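Local coordinates for PHOX (Pseudomonas fluorescens, PDB 4A9V), which catalyses the hydrolysis of phosphate monoesters as an alkaline phosphatase, using a complex iron-calcium cofactor held by a beta-propeller, at residues A[137-142]-A[253-258]; A[144-149]-A[171-176]; A[73-78]-A[538-543]. One frame throughout, in Å; residues are numbered along the deposited sequence. Where two conformers were deposited one is given.

Contact 1: A[137-142]-A[253-258]; sequences SRYNRR and DPFDPQ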
loop_
_atom_site.group_PDB
_atom_site.type_symbol
_atom_site.label_atom_id
_atom_site.label_comp_id
_atom_site.label_asym_id
_atom_site.label_seq_id
_atom_site.Cartn_x
_atom_site.Cartn_y
_atom_site.Cartn_z
ATOM N N SER A 137 -24.144 0.496 -10.611
ATOM C CA SER A 137 -23.389 0.132 -11.808
ATOM C C SER A 137 -23.155 -1.370 -11.839
ATOM O O SER A 137 -22.796 -1.970 -10.821
ATOM C CB SER A 137 -22.048 0.850 -11.824
ATOM O OG SER A 137 -21.219 0.328 -12.847
ATOM N N ARG A 138 -23.170 -1.941 -13.037
ATOM C CA ARG A 138 -22.875 -3.357 -13.199
ATOM C C ARG A 138 -21.418 -3.694 -12.873
ATOM O O ARG A 138 -21.092 -4.852 -12.626
ATOM C CB ARG A 138 -23.220 -3.813 -14.618
ATOM C CG ARG A 138 -22.199 -3.415 -15.666
ATOM C CD ARG A 138 -22.454 -4.110 -17.000
ATOM N NE ARG A 138 -22.202 -5.549 -16.941
ATOM C CZ ARG A 138 -21.082 -6.136 -17.365
ATOM N NH1 ARG A 138 -20.196 -5.443 -18.073
ATOM N NH2 ARG A 138 -20.935 -7.449 -17.246
ATOM N N TYR A 139 -20.558 -2.680 -12.815
ATOM C CA TYR A 139 -19.146 -2.892 -12.505
ATOM C C TYR A 139 -18.861 -2.879 -11.004
ATOM O O TYR A 139 -17.777 -3.256 -10.578
ATOM C CB TYR A 139 -18.296 -1.849 -13.220
ATOM C CG TYR A 139 -18.318 -2.003 -14.723
ATOM C CD1 TYR A 139 -17.570 -2.991 -15.338
ATOM C CD2 TYR A 139 -19.190 -1.260 -15.506
ATOM C CE1 TYR A 139 -17.634 -3.187 -16.703
ATOM C CE2 TYR A 139 -19.303 -1.488 -16.866
ATOM C CZ TYR A 139 -18.509 -2.441 -17.462
ATOM O OH TYR A 139 -18.603 -2.678 -18.814
ATOM N N ASN A 140 -19.784 -2.359 -10.205
ATOM C CA ASN A 140 -19.527 -2.250 -8.774
ATOM C C ASN A 140 -19.384 -3.640 -8.177
ATOM O O ASN A 140 -20.188 -4.527 -8.462
ATOM C CB ASN A 140 -20.653 -1.505 -8.066
ATOM C CG ASN A 140 -20.717 -0.037 -8.434
ATOM O OD1 ASN A 140 -19.823 0.510 -9.094
ATOM N ND2 ASN A 140 -21.762 0.628 -7.956
ATOM N N ARG A 141 -18.426 -3.811 -7.272
ATOM C CA ARG A 141 -18.129 -5.137 -6.766
ATOM C C ARG A 141 -17.366 -5.042 -5.464
ATOM O O ARG A 141 -16.455 -4.232 -5.336
ATOM C CB ARG A 141 -17.289 -5.881 -7.803
ATOM C CG ARG A 141 -17.022 -7.319 -7.459
ATOM C CD ARG A 141 -16.124 -7.961 -8.493
ATOM N NE ARG A 141 -15.935 -9.361 -8.174
ATOM C CZ ARG A 141 -15.289 -10.227 -8.936
ATOM N NH1 ARG A 141 -14.584 -9.799 -9.977
ATOM N NH2 ARG A 141 -15.290 -11.509 -8.594
ATOM N N ARG A 142 -17.684 -5.936 -4.535
ATOM C CA ARG A 142 -16.803 -6.235 -3.409
ATOM C C ARG A 142 -16.061 -7.542 -3.645
ATOM O O ARG A 142 -16.669 -8.574 -3.923
ATOM C CB ARG A 142 -17.580 -6.318 -2.097
ATOM C CG ARG A 142 -18.048 -4.986 -1.541
ATOM C CD ARG A 142 -16.931 -3.965 -1.370
ATOM N NE ARG A 142 -15.713 -4.508 -0.774
ATOM C CZ ARG A 142 -15.637 -4.987 0.462
ATOM N NH1 ARG A 142 -16.615 -4.771 1.328
ATOM N NH2 ARG A 142 -14.578 -5.688 0.845
ATOM N N ASP A 253 -9.408 -7.996 -12.523
ATOM C CA ASP A 253 -9.896 -7.327 -13.720
ATOM C C ASP A 253 -11.145 -6.518 -13.388
ATOM O O ASP A 253 -12.226 -7.085 -13.252
ATOM C CB ASP A 253 -10.216 -8.356 -14.803
ATOM C CG ASP A 253 -10.675 -7.717 -16.102
ATOM O OD1 ASP A 253 -10.834 -6.477 -16.143
ATOM O OD2 ASP A 253 -10.913 -8.463 -17.082
ATOM N N PRO A 254 -11.002 -5.194 -13.232
ATOM C CA PRO A 254 -12.162 -4.418 -12.806
ATOM C C PRO A 254 -13.257 -4.347 -13.870
ATOM O O PRO A 254 -14.392 -3.999 -13.558
ATOM C CB PRO A 254 -11.576 -3.030 -12.540
ATOM C CG PRO A 254 -10.385 -2.948 -13.438
ATOM C CD PRO A 254 -9.826 -4.342 -13.492
ATOM N N PHE A 255 -12.913 -4.617 -15.124
ATOM C CA PHE A 255 -13.893 -4.550 -16.202
ATOM C C PHE A 255 -14.663 -5.855 -16.418
ATOM O O PHE A 255 -15.529 -5.922 -17.290
ATOM C CB PHE A 255 -13.227 -4.098 -17.501
ATOM C CG PHE A 255 -12.801 -2.660 -17.483
ATOM C CD1 PHE A 255 -13.703 -1.651 -17.781
ATOM C CD2 PHE A 255 -11.515 -2.307 -17.111
ATOM C CE1 PHE A 255 -13.333 -0.322 -17.718
ATOM C CE2 PHE A 255 -11.141 -0.977 -17.050
ATOM C CZ PHE A 255 -12.053 0.016 -17.335
ATOM N N ASP A 256 -14.393 -6.864 -15.599
ATOM C CA ASP A 256 -15.143 -8.119 -15.660
ATOM C C ASP A 256 -15.642 -8.497 -14.271
ATOM O O ASP A 256 -14.915 -9.092 -13.482
ATOM C CB ASP A 256 -14.272 -9.251 -16.214
ATOM C CG ASP A 256 -15.022 -10.566 -16.327
ATOM O OD1 ASP A 256 -16.212 -10.615 -15.945
ATOM O OD2 ASP A 256 -14.389 -11.571 -16.722
ATOM N N PRO A 257 -16.864 -8.084 -13.933
ATOM C CA PRO A 257 -17.310 -8.221 -12.549
ATOM C C PRO A 257 -17.609 -9.654 -12.120
ATOM O O PRO A 257 -17.845 -9.894 -10.942
ATOM C CB PRO A 257 -18.577 -7.353 -12.486
ATOM C CG PRO A 257 -18.977 -7.115 -13.896
ATOM C CD PRO A 257 -17.745 -7.218 -14.732
ATOM N N GLN A 258 -17.524 -10.604 -13.046
ATOM C CA GLN A 258 -17.660 -12.012 -12.694
ATOM C C GLN A 258 -16.331 -12.763 -12.758
ATOM O O GLN A 258 -16.301 -13.980 -12.606
ATOM C CB GLN A 258 -18.695 -12.686 -13.594
ATOM C CG GLN A 258 -20.127 -12.278 -13.277
ATOM C CD GLN A 258 -20.471 -10.894 -13.789
ATOM O OE1 GLN A 258 -20.201 -10.563 -14.946
ATOM N NE2 GLN A 258 -21.122 -10.095 -12.948
HETATM O O HOH W 1 -22.256 -7.228 -13.595
HETATM O O HOH W 2 -17.821 -7.799 -17.943
HETATM O O HOH W 3 -15.956 -5.159 -11.575
HETATM O O HOH W 4 -14.029 -7.117 -10.928
#
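Ser137 opens a type I beta turn that runs to Asn140, and its OG, turned anti to the backbone N (chi1 170°), accepts the amide N of Tyr139 in an ST turn; Glu123 is a second partner of that hydroxyl. Arg138 starts in the crowded position between its backbone N and carbonyl carbon (chi1 78°) and bends at chi3, so that its guanidinium lies with one face over Pro257 CG, 3.9 Å from NH2. The same ring carbon sits 3.3 Å from Arg138 O, so Pro257 CG touches both backbone and side chain of Arg138, from directions about a right angle apart. Water 1 joins Arg138 O to Gln258 NE2, and water 2 joins Arg138 NH2 to Phe255 O.

The Tyr139 ring presents its edge to the opposite turn: CE1 stands 3.5 Å from Phe255 O, near the ring plane, while Arg138 CG lies above one face, offset toward the rim. Arg141, extended from CG to NE, reaches Pro257 O, which lies over the centre of the guanidinium at 3.3 Å from CZ. The angles exclude hydrogen bonds from NE or NH1 to that oxygen. NH1 instead bonds to water 4, in the plane (2.9 Å), and NH2 to Ser259 O.

No direct hydrogen bond crosses the interface. Two type I beta turns meet here through proline, ring edge and water, the second, from Asp253 to Asp256, overlapping an Asx turn in which Asp253 OD1 accepts Phe255 N, at the surface of a beta-propeller where edge strand 130-144 meets the loop joining strands 249-252 and 262-264.

Contact 2: A[144-149]-A[171-176]; sequences HGNSPL and KVLGTF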
loop_
_atom_site.group_PDB
_atom_site.type_symbol
_atom_site.label_atom_id
_atom_site.label_comp_id
_atom_site.label_asym_id
_atom_site.label_seq_id
_atom_site.Cartn_x
_atom_site.Cartn_y
_atom_site.Cartn_z
ATOM N N HIS A 144 -13.811 -9.589 -0.981
ATOM C CA HIS A 144 -13.580 -9.490 0.449
ATOM C C HIS A 144 -12.836 -10.678 0.992
ATOM O O HIS A 144 -12.366 -11.546 0.243
ATOM C CB HIS A 144 -14.903 -9.263 1.183
ATOM C CG HIS A 144 -15.939 -10.313 0.901
ATOM N ND1 HIS A 144 -15.804 -11.592 1.308
ATOM C CD2 HIS A 144 -17.143 -10.241 0.212
ATOM C CE1 HIS A 144 -16.862 -12.302 0.895
ATOM N NE2 HIS A 144 -17.693 -11.469 0.242
ATOM N N GLY A 145 -12.693 -10.721 2.311
ATOM C CA GLY A 145 -11.840 -11.705 2.955
ATOM C C GLY A 145 -12.331 -13.140 2.901
ATOM O O GLY A 145 -11.574 -14.050 3.243
ATOM N N ASN A 146 -13.553 -13.348 2.411
ATOM C CA ASN A 146 -14.072 -14.697 2.167
ATOM C C ASN A 146 -14.360 -14.997 0.687
ATOM O O ASN A 146 -14.880 -16.064 0.377
ATOM C CB ASN A 146 -15.330 -14.962 3.010
ATOM C CG ASN A 146 -15.004 -15.371 4.435
ATOM O OD1 ASN A 146 -14.237 -16.309 4.659
ATOM N ND2 ASN A 146 -15.633 -14.708 5.403
ATOM N N SER A 147 -13.970 -14.111 -0.231
ATOM C CA SER A 147 -14.287 -14.320 -1.644
ATOM C C SER A 147 -13.476 -15.476 -2.231
ATOM O O SER A 147 -12.298 -15.621 -1.928
ATOM C CB SER A 147 -14.008 -13.056 -2.445
ATOM O OG SER A 147 -14.853 -11.982 -2.059
ATOM N N PRO A 148 -14.052 -16.201 -3.199
ATOM C CA PRO A 148 -13.292 -17.285 -3.811
ATOM C C PRO A 148 -12.277 -16.780 -4.835
ATOM O O PRO A 148 -12.656 -16.179 -5.835
ATOM C CB PRO A 148 -14.374 -18.143 -4.472
ATOM C CG PRO A 148 -15.510 -17.211 -4.719
ATOM C CD PRO A 148 -15.469 -16.216 -3.594
ATOM N N LEU A 149 -10.997 -17.044 -4.579
ATOM C CA LEU A 149 -9.904 -16.608 -5.445
ATOM C C LEU A 149 -9.104 -17.810 -5.939
ATOM O O LEU A 149 -9.193 -18.904 -5.392
ATOM C CB LEU A 149 -8.958 -15.659 -4.690
ATOM C CG LEU A 149 -9.258 -14.165 -4.710
ATOM C CD1 LEU A 149 -10.665 -13.792 -4.290
ATOM C CD2 LEU A 149 -8.252 -13.392 -3.877
ATOM N N LYS A 171 -7.003 -22.934 -4.835
ATOM C CA LYS A 171 -8.204 -22.168 -4.540
ATOM C C LYS A 171 -8.152 -21.657 -3.114
ATOM O O LYS A 171 -8.147 -22.440 -2.176
ATOM C CB LYS A 171 -9.446 -23.038 -4.730
ATOM C CG LYS A 171 -9.695 -23.428 -6.175
ATOM C CD LYS A 171 -10.986 -24.215 -6.314
ATOM C CE LYS A 171 -11.281 -24.554 -7.764
ATOM N NZ LYS A 171 -12.616 -25.197 -7.900
ATOM N N VAL A 172 -8.293 -20.352 -2.954
ATOM C CA VAL A 172 -8.129 -19.738 -1.651
ATOM C C VAL A 172 -9.307 -18.814 -1.372
ATOM O O VAL A 172 -9.823 -18.166 -2.276
ATOM C CB VAL A 172 -6.777 -18.986 -1.558
ATOM C CG1 VAL A 172 -6.614 -17.991 -2.693
ATOM C CG2 VAL A 172 -6.601 -18.309 -0.201
ATOM N N LEU A 173 -9.737 -18.780 -0.118
ATOM C CA LEU A 173 -10.744 -17.825 0.316
ATOM C C LEU A 173 -10.080 -16.522 0.727
ATOM O O LEU A 173 -9.303 -16.461 1.685
ATOM C CB LEU A 173 -11.567 -18.378 1.471
ATOM C CG LEU A 173 -12.399 -19.619 1.154
ATOM C CD1 LEU A 173 -13.222 -20.006 2.368
ATOM C CD2 LEU A 173 -13.287 -19.400 -0.061
ATOM N N GLY A 174 -10.432 -15.470 0.010
ATOM C CA GLY A 174 -10.181 -14.122 0.473
ATOM C C GLY A 174 -8.878 -13.505 0.031
ATOM O O GLY A 174 -7.870 -14.186 -0.198
ATOM N N THR A 175 -8.930 -12.183 -0.068
ATOM C CA THR A 175 -7.783 -11.321 0.074
ATOM C C THR A 175 -8.150 -10.295 1.140
ATOM O O THR A 175 -9.313 -9.885 1.235
ATOM C CB THR A 175 -7.433 -10.664 -1.284
ATOM O OG1 THR A 175 -6.238 -9.900 -1.172
ATOM C CG2 THR A 175 -8.547 -9.770 -1.796
ATOM N N PHE A 176 -7.229 -10.063 2.069
ATOM C CA PHE A 176 -7.490 -9.189 3.198
ATOM C C PHE A 176 -6.185 -8.506 3.608
ATOM O O PHE A 176 -5.131 -8.792 3.040
ATOM C CB PHE A 176 -8.156 -9.952 4.368
ATOM C CG PHE A 176 -7.432 -11.214 4.790
ATOM C CD1 PHE A 176 -6.321 -11.147 5.622
ATOM C CD2 PHE A 176 -7.881 -12.461 4.395
ATOM C CE1 PHE A 176 -5.642 -12.293 5.993
ATOM C CE2 PHE A 176 -7.228 -13.614 4.797
ATOM C CZ PHE A 176 -6.084 -13.525 5.561
#
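Leu149 carries the side-chain part of a short antiparallel pairing. Its CB lies 3.6 Å from Val172 O and 3.9 Å from Val172 CG1, which occupies the crowded position between its own backbone N and carbonyl carbon. Farther out, CD2 is the branch that reaches across, crossing Thr175 obliquely at 3.9 Å from its CB, with Gly174 O also in contact. Leu149 and Val172 thus share one face of the sheet, whereas Pro148 and Leu173 occupy the other, where Leu173 CD2 touches Asn146 O.

The backbone evidence for the pairing is direct. Leu149 and Val172 form a hydrogen-bonded pair: Leu149 N gives to Val172 O at 2.8 Å, nearly along the C=O axis (171°), and Val172 N returns a bond to Leu149 O at 3.0 Å, its donor lying above the carbonyl plane. Pro148 and Leu173 make the adjoining non-hydrogen-bonded pair. A third bond, Gly174 N to Ser147 O at 2.7 Å, lies in the carbonyl plane.

Ahead of strand 148-152, a type I beta turn runs from His144 to Ser147. His144 ND1 accepts Asn146 N in the ring plane, and Ser147 OG sits over the centre of one imidazole face while accepting His144 N in an almost straight bond (177°). Gly174 CA presses against the turn, 3.1 Å from Gly145 O in a CA-H...O contact; the space where a CB of residue 174 would stand is taken by Gly145 O, and the positive phi of 92° fits a residue without CB.

Arg233 binds Gly145 O and Asn146 OD1, and Thr175 OG1 is bonded to Glu193. Strand 171-173 is one edge of its mixed sheet, strand 148-152 separates it from strand 262-264, and Leu114 of helix 107-115 packs on Asn146 and Phe176.

Contact 3: A[73-78]-A[538-543]; sequences LFEFPG and FSPDQK. With EDO (1,2-ethanediol), chain O.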
loop_
_atom_site.group_PDB
_atom_site.type_symbol
_atom_site.label_atom_id
_atom_site.label_comp_id
_atom_site.label_asym_id
_atom_site.label_seq_id
_atom_site.Cartn_x
_atom_site.Cartn_y
_atom_site.Cartn_z
ATOM N N LEU A 73 -7.421 4.430 -10.669
ATOM C CA LEU A 73 -8.497 4.816 -11.560
ATOM C C LEU A 73 -8.193 4.304 -12.972
ATOM O O LEU A 73 -7.073 4.454 -13.475
ATOM C CB LEU A 73 -8.665 6.341 -11.548
ATOM C CG LEU A 73 -9.781 6.898 -12.429
ATOM C CD1 LEU A 73 -10.365 8.164 -11.829
ATOM C CD2 LEU A 73 -9.310 7.167 -13.850
ATOM N N PHE A 74 -9.208 3.711 -13.593
ATOM C CA PHE A 74 -9.133 3.172 -14.942
ATOM C C PHE A 74 -10.079 3.954 -15.839
ATOM O O PHE A 74 -11.285 3.961 -15.632
ATOM C CB PHE A 74 -9.549 1.695 -14.942
ATOM C CG PHE A 74 -8.609 0.801 -14.180
ATOM C CD1 PHE A 74 -8.692 0.684 -12.801
ATOM C CD2 PHE A 74 -7.620 0.092 -14.845
ATOM C CE1 PHE A 74 -7.797 -0.107 -12.103
ATOM C CE2 PHE A 74 -6.718 -0.698 -14.149
ATOM C CZ PHE A 74 -6.809 -0.794 -12.776
ATOM N N GLU A 75 -9.527 4.599 -16.856
ATOM C CA GLU A 75 -10.298 5.207 -17.947
ATOM C C GLU A 75 -11.294 4.204 -18.492
ATOM O O GLU A 75 -10.920 3.070 -18.739
ATOM C CB GLU A 75 -9.351 5.598 -19.085
ATOM C CG GLU A 75 -8.456 6.782 -18.772
ATOM C CD GLU A 75 -7.269 6.881 -19.710
ATOM O OE1 GLU A 75 -7.464 7.284 -20.875
ATOM O OE2 GLU A 75 -6.140 6.562 -19.279
ATOM N N PHE A 76 -12.526 4.619 -18.749
ATOM C CA PHE A 76 -13.505 3.727 -19.330
ATOM C C PHE A 76 -13.426 3.810 -20.853
ATOM O O PHE A 76 -13.638 4.872 -21.424
ATOM C CB PHE A 76 -14.905 4.114 -18.847
ATOM C CG PHE A 76 -15.905 3.006 -18.951
ATOM C CD1 PHE A 76 -16.456 2.674 -20.174
ATOM C CD2 PHE A 76 -16.235 2.246 -17.844
ATOM C CE1 PHE A 76 -17.321 1.606 -20.295
ATOM C CE2 PHE A 76 -17.114 1.181 -17.951
ATOM C CZ PHE A 76 -17.673 0.876 -19.177
ATOM N N PRO A 77 -13.023 2.719 -21.522
ATOM C CA PRO A 77 -12.858 2.804 -22.972
ATOM C C PRO A 77 -14.118 3.321 -23.670
ATOM O O PRO A 77 -15.216 2.849 -23.399
ATOM C CB PRO A 77 -12.548 1.354 -23.369
ATOM C CG PRO A 77 -11.906 0.774 -22.150
ATOM C CD PRO A 77 -12.656 1.392 -21.005
ATOM N N GLY A 78 -13.950 4.340 -24.508
ATOM C CA GLY A 78 -15.063 4.903 -25.248
ATOM C C GLY A 78 -15.879 5.980 -24.553
ATOM O O GLY A 78 -16.812 6.511 -25.154
ATOM N N PHE A 538 -5.570 10.108 -10.046
ATOM C CA PHE A 538 -5.994 11.306 -10.749
ATOM C C PHE A 538 -7.032 10.944 -11.802
ATOM O O PHE A 538 -6.929 9.918 -12.469
ATOM C CB PHE A 538 -4.796 11.983 -11.415
ATOM C CG PHE A 538 -3.852 12.623 -10.442
ATOM C CD1 PHE A 538 -2.860 11.882 -9.820
ATOM C CD2 PHE A 538 -3.958 13.972 -10.151
ATOM C CE1 PHE A 538 -2.053 12.456 -8.856
ATOM C CE2 PHE A 538 -3.153 14.552 -9.184
ATOM C CZ PHE A 538 -2.181 13.797 -8.557
ATOM N N SER A 539 -7.946 11.864 -12.074
ATOM C CA SER A 539 -8.707 11.782 -13.306
ATOM C C SER A 539 -7.736 11.891 -14.481
ATOM O O SER A 539 -6.689 12.530 -14.370
ATOM C CB SER A 539 -9.745 12.902 -13.357
ATOM O OG SER A 539 -9.110 14.160 -13.260
ATOM N N PRO A 540 -8.139 11.389 -15.658
ATOM C CA PRO A 540 -7.229 11.482 -16.799
ATOM C C PRO A 540 -6.832 12.917 -17.145
ATOM O O PRO A 540 -5.660 13.175 -17.441
ATOM C CB PRO A 540 -8.012 10.801 -17.919
ATOM C CG PRO A 540 -8.804 9.763 -17.193
ATOM C CD PRO A 540 -9.218 10.414 -15.900
ATOM N N ASP A 541 -7.755 13.861 -16.968
ATOM C CA ASP A 541 -7.470 15.256 -17.262
ATOM C C ASP A 541 -6.731 16.003 -16.149
ATOM O O ASP A 541 -6.367 17.160 -16.339
ATOM C CB ASP A 541 -8.751 16.008 -17.670
ATOM C CG ASP A 541 -9.737 16.215 -16.515
ATOM O OD1 ASP A 541 -9.420 15.874 -15.352
ATOM O OD2 ASP A 541 -10.856 16.707 -16.782
ATOM N N GLN A 542 -6.432 15.306 -15.050
ATOM C CA GLN A 542 -5.580 15.830 -13.980
ATOM C C GLN A 542 -6.232 16.969 -13.202
ATOM O O GLN A 542 -5.576 17.613 -12.374
ATOM C CB GLN A 542 -4.216 16.264 -14.518
ATOM C CG GLN A 542 -3.544 15.251 -15.434
ATOM C CD GLN A 542 -3.012 14.046 -14.687
ATOM O OE1 GLN A 542 -1.914 14.094 -14.144
ATOM N NE2 GLN A 542 -3.731 12.934 -14.752
ATOM N N LYS A 543 -7.538 17.151 -13.392
ATOM C CA LYS A 543 -8.278 18.204 -12.703
ATOM C C LYS A 543 -8.945 17.730 -11.406
ATOM O O LYS A 543 -9.439 18.546 -10.629
ATOM C CB LYS A 543 -9.302 18.827 -13.650
ATOM C CG LYS A 543 -8.651 19.545 -14.812
ATOM C CD LYS A 543 -9.688 20.021 -15.803
ATOM C CE LYS A 543 -9.045 20.792 -16.938
ATOM N NZ LYS A 543 -10.045 21.166 -17.977
HETATM C C1 EDO O . -6.783 3.762 -18.245
HETATM O O1 EDO O . -6.784 4.769 -17.088
HETATM C C2 EDO O . -6.329 2.398 -17.712
HETATM O O2 EDO O . -6.985 1.349 -18.446
#
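With CG anti to the backbone N (chi1 -179°), Leu73, whose CB points toward the turn that follows strand 532-538, places CD1 and CD2 against it, while Glu75, its CG anti to the carbonyl carbon (chi1 -71°) and its chain extended beyond, runs past the ring of Pro540 in the opposite direction. The two residues stand on strand 68-76 with Phe74 between them, whose side chain leaves on the other side.

Leu73 CD2 meets Pro540 CD at 3.8 Å, the two side chains crossing at about a right angle, and CD1 lies 3.9 Å from Phe538 O. Glu75 approaches more closely through its aliphatic part, CG to Pro540 CG at 3.4 Å in the conformer given. Thus the proline ring touches a leucine methyl with CD and a glutamate methylene with CG, and no hydrogen bond crosses the interface.

In the beta-propeller this contact joins two sheets distant in sequence: strand 68-76 is at the edge of one four-stranded antiparallel sheet, and strand 532-538 is at the edge of another and is joined by this hairpin turn to strand 544-550, whose Phe546 also packs on Leu73.

The turn carrying Pro540 is type I, from Ser539 to Gln542. Asp541 OD1 takes two donors. Ser539 OG lies 2.7 Å from Asp541 OD1, nearly along the C-O axis. Lys543 N stands 3.0 Å from Asp541 OD1, above the carboxylate plane, making an Asx turn; Arg126 forms a salt bridge with OD2. Beside the strand, a 1,2-ethanediol, probably from the crystallisation liquor, accepts Glu75 N through O1 in a nearly straight bond (2.8 Å, 175°). That O1 gives a weak bond to Glu75 OE2 at 2.9 Å, and Lys183 NZ also binds the diol.

Overall arrangement
Contact 2 is the most buried of the three and the one with direct hydrogen bonds across it, as expected of neighbouring strands in one sheet. Contacts 1 and 3 bring a turn against an outermost strand of the same four-stranded sheet, 130-144 and 68-76 respectively; the first lies at the surface and relies on waters, the second is partly buried and apolar. These two touch directly: Phe255 packs on Phe74, Glu75 and Pro77, and Tyr139 meets Phe76 edge-to-face, although their centres are about 17 Å apart. Contact 2 meets contact 1 lightly, through Arg142 and Ser147, but stays about 14 Å from contact 3 between nearest atoms.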